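Local coordinates for glycosyl hydrolase family 62 protein (Coprinopsis cinerea, PDB 5B6T), which probably hydrolyses alpha-L-arabinofuranosyl side groups from arabinoxylan, as an alpha-L-arabinofuranosidase of glycoside hydrolase family 62, at residues F41-Y54 and Y70-P84. Residues are numbered along the deposited sequence; the frame is centred on the assembly and turned at random.
Sequences FASTAKTEGYNLVY and YLDQAPLGTGYRAAP
Phe41 lays its CB against CG of Pro84 (3.7 Å), while the edge of its ring, at CD2, meets Leu71 CD1 near the ring plane. Two residues on, Ser43 turns its hydroxyl beside its own backbone N (chi1 -53°), where OG accepts the N-H of Ala83 at 2.8 Å and is also hydrogen-bonded to Asp28. Past the type I turn from Lys46 to Gly49, Tyr50 receives Arg81 N on its carbonyl O at 3.2 Å, the donor standing well above the carbonyl plane. The side chains of Tyr50 and Tyr80 lie side by side, Tyr50 CB 3.7 Å from Tyr80 CE1, with the ring planes 64° apart, and the Tyr50 hydroxyl goes on to Asn300. Leu52 splits its two methyls, CD2 against Pro84 CD (3.8 Å) and CD1 against Arg81 CB and Leu76 CD1, while its CB meets Leu71 CD1. Its carbonyl O takes the N-H of Leu71 at 3.0 Å. A bend at chi2 (94°) brings the guanidinium of Arg81 back to the loop before it, where NE and NH2 grip Leu76 O side-on and NH1 bonds Tyr80 O; an alanine here would probably leave both carbonyls without these donors and hold the turn between them less firmly. Val53 forms an antiparallel non-hydrogen-bonded pair with Tyr70, CG2 lying 4.1 Å from Tyr70 CD1, and Tyr54 CB rests on Leu71 CD2. The hairpin 37-57 thus joins an outermost strand of its own sheet, 68-70, and packs directly on the start of 82-89, first strand of the next, near the bound calcium ion: the blade-to-blade passage of the five-bladed beta-propeller of family 62.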
ATOM      1  N   PHE A  41       8.506  -1.289   4.850  1.00  6.68           N
ATOM      2  CA  PHE A  41       8.958  -1.908   3.600  1.00  6.70           C
ATOM      3  C   PHE A  41       8.551  -1.016   2.466  1.00  6.75           C
ATOM      4  O   PHE A  41       7.454  -0.477   2.481  1.00  6.95           O
ATOM      5  CB  PHE A  41       8.308  -3.292   3.437  1.00  6.78           C
ATOM      6  CG  PHE A  41       8.695  -4.257   4.510  1.00  6.83           C
ATOM      7  CD1 PHE A  41       8.140  -4.192   5.776  1.00  6.95           C
ATOM      8  CD2 PHE A  41       9.666  -5.215   4.254  1.00  6.98           C
ATOM      9  CE1 PHE A  41       8.561  -5.055   6.782  1.00  7.26           C
ATOM     10  CE2 PHE A  41      10.042  -6.103   5.238  1.00  7.43           C
ATOM     11  CZ  PHE A  41       9.477  -6.035   6.489  1.00  7.63           C
ATOM     12  N   ALA A  42       9.441  -0.824   1.482  1.00  6.53           N
ATOM     13  CA  ALA A  42       9.148   0.091   0.393  1.00  6.83           C
ATOM     14  C   ALA A  42       9.760  -0.429  -0.887  1.00  6.81           C
ATOM     15  O   ALA A  42      10.711  -1.228  -0.836  1.00  7.04           O
ATOM     16  CB  ALA A  42       9.702   1.478   0.730  1.00  6.74           C
ATOM     17  N   SER A  43       9.213   0.033  -2.016  1.00  6.68           N
ATOM     18  CA  SER A  43       9.870  -0.166  -3.314  1.00  7.31           C
ATOM     19  C   SER A  43      11.042   0.785  -3.473  1.00  7.34           C
ATOM     20  O   SER A  43      10.945   1.956  -3.156  1.00  7.86           O
ATOM     21  CB  SER A  43       8.915   0.107  -4.480  1.00  7.40           C
ATOM     22  OG  SER A  43       7.732  -0.634  -4.328  1.00  7.62           O
ATOM     23  N   THR A  44      12.156   0.275  -3.998  1.00  7.61           N
ATOM     24  CA  THR A  44      13.182   1.139  -4.595  1.00  7.97           C
ATOM     25  C   THR A  44      12.874   1.286  -6.082  1.00  8.06           C
ATOM     26  O   THR A  44      12.569   0.281  -6.746  1.00  7.83           O
ATOM     27  CB  THR A  44      14.597   0.572  -4.390  1.00  8.23           C
ATOM     28  OG1 THR A  44      14.751  -0.708  -5.047  1.00  8.81           O
ATOM     29  CG2 THR A  44      14.886   0.377  -2.923  1.00  8.37           C
ATOM     30  N   ALA A  45      12.943   2.511  -6.601  1.00  7.91           N
ATOM     31  CA  ALA A  45      12.585   2.785  -7.970  1.00  8.17           C
ATOM     32  C   ALA A  45      13.623   3.611  -8.683  1.00  8.73           C
ATOM     33  O   ALA A  45      14.087   4.666  -8.173  1.00  9.13           O
ATOM     34  CB  ALA A  45      11.249   3.495  -8.053  1.00  8.37           C
ATOM     35  N   LYS A  46      13.957   3.152  -9.889  1.00  9.78           N
ATOM     36  CA  LYS A  46      14.798   3.900 -10.814  1.00 10.70           C
ATOM     37  C   LYS A  46      14.497   3.430 -12.238  1.00 12.15           C
ATOM     38  O   LYS A  46      13.803   2.443 -12.421  1.00 11.89           O
ATOM     39  CB  LYS A  46      16.288   3.722 -10.475  1.00 10.54           C
ATOM     40  CG  LYS A  46      16.728   2.281 -10.258  1.00 10.93           C
ATOM     41  CD  LYS A  46      18.211   2.207  -9.950  1.00 11.52           C
ATOM     42  CE  LYS A  46      18.606   0.790  -9.595  1.00 12.62           C
ATOM     43  NZ  LYS A  46      20.077   0.625  -9.443  1.00 13.26           N
ATOM     44  N   THR A  47      15.057   4.114 -13.244  1.00 14.86           N
ATOM     45  CA  THR A  47      14.836   3.720 -14.631  1.00 17.50           C
ATOM     46  C   THR A  47      15.179   2.254 -14.841  1.00 18.33           C
ATOM     47  O   THR A  47      14.512   1.573 -15.596  1.00 18.67           O
ATOM     48  CB  THR A  47      15.737   4.574 -15.567  1.00 19.69           C
ATOM     49  OG1 THR A  47      15.356   5.935 -15.418  1.00 23.48           O
ATOM     50  CG2 THR A  47      15.592   4.156 -17.045  1.00 21.33           C
ATOM     51  N   GLU A  48      16.214   1.777 -14.166  1.00 19.12           N
ATOM     52  CA  GLU A  48      16.725   0.423 -14.369  1.00 21.19           C
ATOM     53  C   GLU A  48      15.856  -0.658 -13.732  1.00 19.33           C
ATOM     54  O   GLU A  48      15.925  -1.822 -14.122  1.00 20.37           O
ATOM     55  CB  GLU A  48      18.147   0.321 -13.818  1.00 24.81           C
ATOM     56  CG  GLU A  48      19.199   0.908 -14.750  1.00 29.49           C
ATOM     57  CD  GLU A  48      20.377   1.524 -14.021  1.00 33.95           C
ATOM     58  OE1 GLU A  48      20.690   1.120 -12.864  1.00 37.19           O
ATOM     59  OE2 GLU A  48      20.992   2.443 -14.619  1.00 39.69           O
ATOM     60  N   GLY A  49      15.042  -0.308 -12.743  1.00 15.51           N
ATOM     61  CA  GLY A  49      14.199  -1.342 -12.157  1.00 14.19           C
ATOM     62  C   GLY A  49      13.730  -1.048 -10.747  1.00 12.30           C
ATOM     63  O   GLY A  49      13.952   0.038 -10.207  1.00 11.34           O
ATOM     64  N   TYR A  50      13.058  -2.063 -10.214  1.00 10.94           N
ATOM     65  CA  TYR A  50      12.441  -2.034  -8.901  1.00 10.31           C
ATOM     66  C   TYR A  50      12.900  -3.197  -8.075  1.00 10.00           C
ATOM     67  O   TYR A  50      13.002  -4.318  -8.563  1.00 10.23           O
ATOM     68  CB  TYR A  50      10.933  -2.145  -9.031  1.00 10.96           C
ATOM     69  CG  TYR A  50      10.270  -0.873  -9.490  1.00 11.25           C
ATOM     70  CD1 TYR A  50      10.321  -0.467 -10.811  1.00 12.53           C
ATOM     71  CD2 TYR A  50       9.563  -0.098  -8.594  1.00 11.87           C
ATOM     72  CE1 TYR A  50       9.723   0.718 -11.221  1.00 12.81           C
ATOM     73  CE2 TYR A  50       8.950   1.059  -8.980  1.00 12.37           C
ATOM     74  CZ  TYR A  50       9.026   1.484 -10.293  1.00 12.80           C
ATOM     75  OH  TYR A  50       8.385   2.667 -10.637  1.00 14.65           O
ATOM     76  N   ASN A  51      13.122  -2.942  -6.787  1.00  9.22           N
ATOM     77  CA  ASN A  51      13.286  -4.020  -5.800  1.00  9.18           C
ATOM     78  C   ASN A  51      12.707  -3.469  -4.469  1.00  8.55           C
ATOM     79  O   ASN A  51      11.938  -2.512  -4.476  1.00  8.04           O
ATOM     80  CB  ASN A  51      14.755  -4.520  -5.760  1.00 10.02           C
ATOM     81  CG  ASN A  51      14.907  -5.974  -5.263  1.00 11.04           C
ATOM     82  OD1 ASN A  51      15.083  -6.927  -6.050  1.00 12.26           O
ATOM     83  ND2 ASN A  51      14.959  -6.141  -3.974  1.00 10.45           N
ATOM     84  N   LEU A  52      13.055  -4.076  -3.356  1.00  8.24           N
ATOM     85  CA  LEU A  52      12.423  -3.775  -2.077  1.00  7.79           C
ATOM     86  C   LEU A  52      13.478  -3.498  -1.026  1.00  8.08           C
ATOM     87  O   LEU A  52      14.552  -4.095  -1.024  1.00  8.04           O
ATOM     88  CB  LEU A  52      11.568  -4.966  -1.613  1.00  7.78           C
ATOM     89  CG  LEU A  52      10.381  -5.364  -2.502  1.00  7.66           C
ATOM     90  CD1 LEU A  52       9.704  -6.648  -2.015  1.00  7.82           C
ATOM     91  CD2 LEU A  52       9.332  -4.265  -2.581  1.00  7.79           C
ATOM     92  N   VAL A  53      13.113  -2.612  -0.108  1.00  7.41           N
ATOM     93  CA  VAL A  53      13.985  -2.252   1.010  1.00  7.84           C
ATOM     94  C   VAL A  53      13.194  -2.293   2.334  1.00  7.46           C
ATOM     95  O   VAL A  53      11.986  -1.996   2.366  1.00  7.50           O
ATOM     96  CB  VAL A  53      14.633  -0.882   0.743  1.00  7.96           C
ATOM     97  CG1 VAL A  53      13.607   0.227   0.708  1.00  8.03           C
ATOM     98  CG2 VAL A  53      15.762  -0.607   1.734  1.00  8.34           C
ATOM     99  N   TYR A  54      13.906  -2.666   3.406  1.00  7.34           N
ATOM    100  CA  TYR A  54      13.406  -2.699   4.758  1.00  7.54           C
ATOM    101  C   TYR A  54      14.111  -1.596   5.547  1.00  8.07           C
ATOM    102  O   TYR A  54      15.347  -1.416   5.437  1.00  7.90           O
ATOM    103  CB  TYR A  54      13.683  -4.056   5.396  1.00  7.44           C
ATOM    104  CG  TYR A  54      13.475  -4.126   6.882  1.00  7.98           C
ATOM    105  CD1 TYR A  54      12.188  -4.117   7.420  1.00  7.85           C
ATOM    106  CD2 TYR A  54      14.547  -4.261   7.775  1.00  7.90           C
ATOM    107  CE1 TYR A  54      11.977  -4.188   8.784  1.00  8.34           C
ATOM    108  CE2 TYR A  54      14.332  -4.319   9.142  1.00  8.26           C
ATOM    109  CZ  TYR A  54      13.047  -4.307   9.651  1.00  8.30           C
ATOM    110  OH  TYR A  54      12.838  -4.384  11.016  1.00  8.94           O
ATOM    111  N   TYR A  70      18.681  -3.650   1.978  1.00  8.36           N
ATOM    112  CA  TYR A  70      18.230  -3.999   0.642  1.00  8.70           C
ATOM    113  C   TYR A  70      17.878  -5.493   0.578  1.00  8.72           C
ATOM    114  O   TYR A  70      18.724  -6.356   0.789  1.00  8.04           O
ATOM    115  CB  TYR A  70      19.307  -3.643  -0.362  1.00  8.78           C
ATOM    116  CG  TYR A  70      19.529  -2.149  -0.514  1.00  8.96           C
ATOM    117  CD1 TYR A  70      18.565  -1.340  -1.101  1.00  9.21           C
ATOM    118  CD2 TYR A  70      20.716  -1.546  -0.088  1.00  9.16           C
ATOM    119  CE1 TYR A  70      18.750   0.039  -1.233  1.00  9.07           C
ATOM    120  CE2 TYR A  70      20.912  -0.187  -0.221  1.00  9.28           C
ATOM    121  CZ  TYR A  70      19.933   0.606  -0.811  1.00  8.95           C
ATOM    122  OH  TYR A  70      20.116   1.973  -1.005  1.00  9.20           O
ATOM    123  N   LEU A  71      16.605  -5.792   0.303  1.00  9.12           N
ATOM    124  CA  LEU A  71      16.121  -7.157   0.469  1.00  9.17           C
ATOM    125  C   LEU A  71      16.596  -8.104  -0.620  1.00  9.48           C
ATOM    126  O   LEU A  71      16.418  -9.320  -0.491  1.00  9.45           O
ATOM    127  CB  LEU A  71      14.598  -7.196   0.627  1.00  9.43           C
ATOM    128  CG  LEU A  71      14.098  -6.543   1.910  1.00  9.95           C
ATOM    129  CD1 LEU A  71      12.578  -6.464   1.866  1.00 10.77           C
ATOM    130  CD2 LEU A  71      14.566  -7.309   3.151  1.00  9.89           C
ATOM    131  N   ASP A  72      17.242  -7.572  -1.656  1.00 10.19           N
ATOM    132  CA  ASP A  72      17.893  -8.454  -2.631  1.00 11.33           C
ATOM    133  C   ASP A  72      19.077  -9.232  -2.045  1.00 11.20           C
ATOM    134  O   ASP A  72      19.538 -10.198  -2.653  1.00 12.24           O
ATOM    135  CB  ASP A  72      18.263  -7.696  -3.926  1.00 12.44           C
ATOM    136  CG  ASP A  72      19.331  -6.598  -3.733  1.00 15.01           C
ATOM    137  OD1 ASP A  72      20.097  -6.622  -2.790  1.00 18.05           O
ATOM    138  OD2 ASP A  72      19.476  -5.764  -4.665  1.00 18.92           O
ATOM    139  N   GLN A  73      19.531  -8.854  -0.855  1.00 10.69           N
ATOM    140  CA  GLN A  73      20.538  -9.608  -0.112  1.00 10.83           C
ATOM    141  C   GLN A  73      19.981 -10.833   0.645  1.00 10.73           C
ATOM    142  O   GLN A  73      20.751 -11.690   1.118  1.00 10.99           O
ATOM    143  CB  GLN A  73      21.318  -8.684   0.846  1.00 11.70           C
ATOM    144  CG  GLN A  73      22.041  -7.562   0.137  1.00 12.99           C
ATOM    145  CD  GLN A  73      22.978  -8.045  -0.936  1.00 14.38           C
ATOM    146  OE1 GLN A  73      22.734  -7.846  -2.147  1.00 18.86           O
ATOM    147  NE2 GLN A  73      24.033  -8.693  -0.526  1.00 13.57           N
ATOM    148  N   ALA A  74      18.659 -10.845   0.830  1.00 10.17           N
ATOM    149  CA  ALA A  74      17.943 -11.979   1.403  1.00  9.55           C
ATOM    150  C   ALA A  74      17.635 -12.957   0.274  1.00  9.17           C
ATOM    151  O   ALA A  74      17.789 -12.634  -0.924  1.00  9.39           O
ATOM    152  CB  ALA A  74      16.629 -11.503   2.063  1.00  9.69           C
ATOM    153  N   PRO A  75      17.131 -14.146   0.638  1.00  8.87           N
ATOM    154  CA  PRO A  75      16.686 -15.062  -0.417  1.00  9.09           C
ATOM    155  C   PRO A  75      15.627 -14.452  -1.354  1.00  9.01           C
ATOM    156  O   PRO A  75      15.526 -14.828  -2.512  1.00  9.58           O
ATOM    157  CB  PRO A  75      16.160 -16.243   0.374  1.00  9.29           C
ATOM    158  CG  PRO A  75      17.059 -16.275   1.597  1.00  9.24           C
ATOM    159  CD  PRO A  75      17.235 -14.816   1.946  1.00  9.12           C
ATOM    160  N   LEU A  76      14.874 -13.452  -0.874  1.00  9.12           N
ATOM    161  CA  LEU A  76      13.965 -12.706  -1.741  1.00  9.07           C
ATOM    162  C   LEU A  76      14.626 -12.286  -3.077  1.00  9.38           C
ATOM    163  O   LEU A  76      14.026 -12.404  -4.148  1.00  9.65           O
ATOM    164  CB  LEU A  76      13.437 -11.483  -0.968  1.00  9.53           C
ATOM    165  CG  LEU A  76      12.354 -10.655  -1.660  1.00  9.84           C
ATOM    166  CD1 LEU A  76      11.344 -10.099  -0.655  1.00  9.71           C
ATOM    167  CD2 LEU A  76      12.943  -9.506  -2.472  1.00 10.48           C
ATOM    168  N   GLY A  77      15.863 -11.814  -2.989  1.00  8.97           N
ATOM    169  CA  GLY A  77      16.771 -11.788  -4.152  1.00  9.52           C
ATOM    170  C   GLY A  77      16.597 -10.658  -5.141  1.00 10.00           C
ATOM    171  O   GLY A  77      15.718  -9.816  -4.988  1.00 10.18           O
ATOM    172  N   THR A  78      17.530 -10.608  -6.101  1.00 10.67           N
ATOM    173  CA  THR A  78      17.494  -9.661  -7.192  1.00 10.82           C
ATOM    174  C   THR A  78      16.423 -10.014  -8.215  1.00 10.61           C
ATOM    175  O   THR A  78      15.839 -11.101  -8.202  1.00 11.95           O
ATOM    176  CB  THR A  78      18.859  -9.581  -7.922  1.00 11.98           C
ATOM    177  OG1 THR A  78      19.231 -10.883  -8.377  1.00 12.72           O
ATOM    178  CG2 THR A  78      19.939  -9.004  -7.018  1.00 13.52           C
ATOM    179  N   GLY A  79      16.157  -9.035  -9.053  1.00 10.67           N
ATOM    180  CA  GLY A  79      15.106  -9.102 -10.024  1.00 10.87           C
ATOM    181  C   GLY A  79      14.054  -8.103  -9.652  1.00 11.16           C
ATOM    182  O   GLY A  79      14.211  -7.370  -8.690  1.00 12.11           O
ATOM    183  N   TYR A  80      12.988  -8.067 -10.435  1.00 10.57           N
ATOM    184  CA  TYR A  80      11.909  -7.130 -10.205  1.00  9.97           C
ATOM    185  C   TYR A  80      11.030  -7.591  -9.037  1.00  9.25           C
ATOM    186  O   TYR A  80      10.502  -8.715  -9.049  1.00  8.98           O
ATOM    187  CB  TYR A  80      11.059  -7.024 -11.472  1.00 10.45           C
ATOM    188  CG  TYR A  80       9.822  -6.180 -11.327  1.00 10.79           C
ATOM    189  CD1 TYR A  80       9.868  -4.812 -11.509  1.00 11.04           C
ATOM    190  CD2 TYR A  80       8.621  -6.759 -10.980  1.00 11.29           C
ATOM    191  CE1 TYR A  80       8.732  -4.029 -11.355  1.00 11.35           C
ATOM    192  CE2 TYR A  80       7.479  -5.987 -10.831  1.00 11.12           C
ATOM    193  CZ  TYR A  80       7.556  -4.639 -11.034  1.00 11.22           C
ATOM    194  OH  TYR A  80       6.427  -3.869 -10.892  1.00 11.19           O
ATOM    195  N   ARG A  81      10.882  -6.710  -8.042  1.00  8.25           N
ATOM    196  CA  ARG A  81       9.872  -6.862  -6.983  1.00  7.90           C
ATOM    197  C   ARG A  81       9.423  -5.446  -6.649  1.00  7.85           C
ATOM    198  O   ARG A  81      10.243  -4.532  -6.594  1.00  8.23           O
ATOM    199  CB  ARG A  81      10.416  -7.539  -5.707  1.00  8.07           C
ATOM    200  CG  ARG A  81      10.848  -8.990  -5.858  1.00  8.21           C
ATOM    201  CD  ARG A  81      12.335  -9.075  -6.150  1.00  8.46           C
ATOM    202  NE  ARG A  81      12.848 -10.443  -6.097  1.00  8.53           N
ATOM    203  CZ  ARG A  81      12.686 -11.349  -7.047  1.00  9.32           C
ATOM    204  NH1 ARG A  81      12.025 -11.067  -8.171  1.00  9.80           N
ATOM    205  NH2 ARG A  81      13.247 -12.535  -6.908  1.00  9.66           N
ATOM    206  N   ALA A  82       8.130  -5.269  -6.397  1.00  7.42           N
ATOM    207  CA  ALA A  82       7.610  -3.929  -6.078  1.00  7.38           C
ATOM    208  C   ALA A  82       6.320  -3.977  -5.278  1.00  6.93           C
ATOM    209  O   ALA A  82       5.554  -4.943  -5.376  1.00  7.18           O
ATOM    210  CB  ALA A  82       7.403  -3.102  -7.328  1.00  7.84           C
ATOM    211  N   ALA A  83       6.116  -2.907  -4.519  1.00  6.82           N
ATOM    212  CA  ALA A  83       4.856  -2.600  -3.816  1.00  6.71           C
ATOM    213  C   ALA A  83       4.498  -3.631  -2.747  1.00  6.55           C
ATOM    214  O   ALA A  83       3.597  -4.467  -2.912  1.00  7.37           O
ATOM    215  CB  ALA A  83       3.706  -2.346  -4.803  1.00  6.89           C
ATOM    216  N   PRO A  84       5.201  -3.560  -1.624  1.00  6.15           N
ATOM    217  CA  PRO A  84       5.065  -4.576  -0.607  1.00  6.06           C
ATOM    218  C   PRO A  84       3.880  -4.349   0.356  1.00  5.86           C
ATOM    219  O   PRO A  84       3.413  -3.214   0.548  1.00  6.02           O
ATOM    220  CB  PRO A  84       6.383  -4.459   0.149  1.00  5.97           C
ATOM    221  CG  PRO A  84       6.721  -3.004   0.073  1.00  6.04           C
ATOM    222  CD  PRO A  84       6.238  -2.563  -1.273  1.00  5.84           C
TER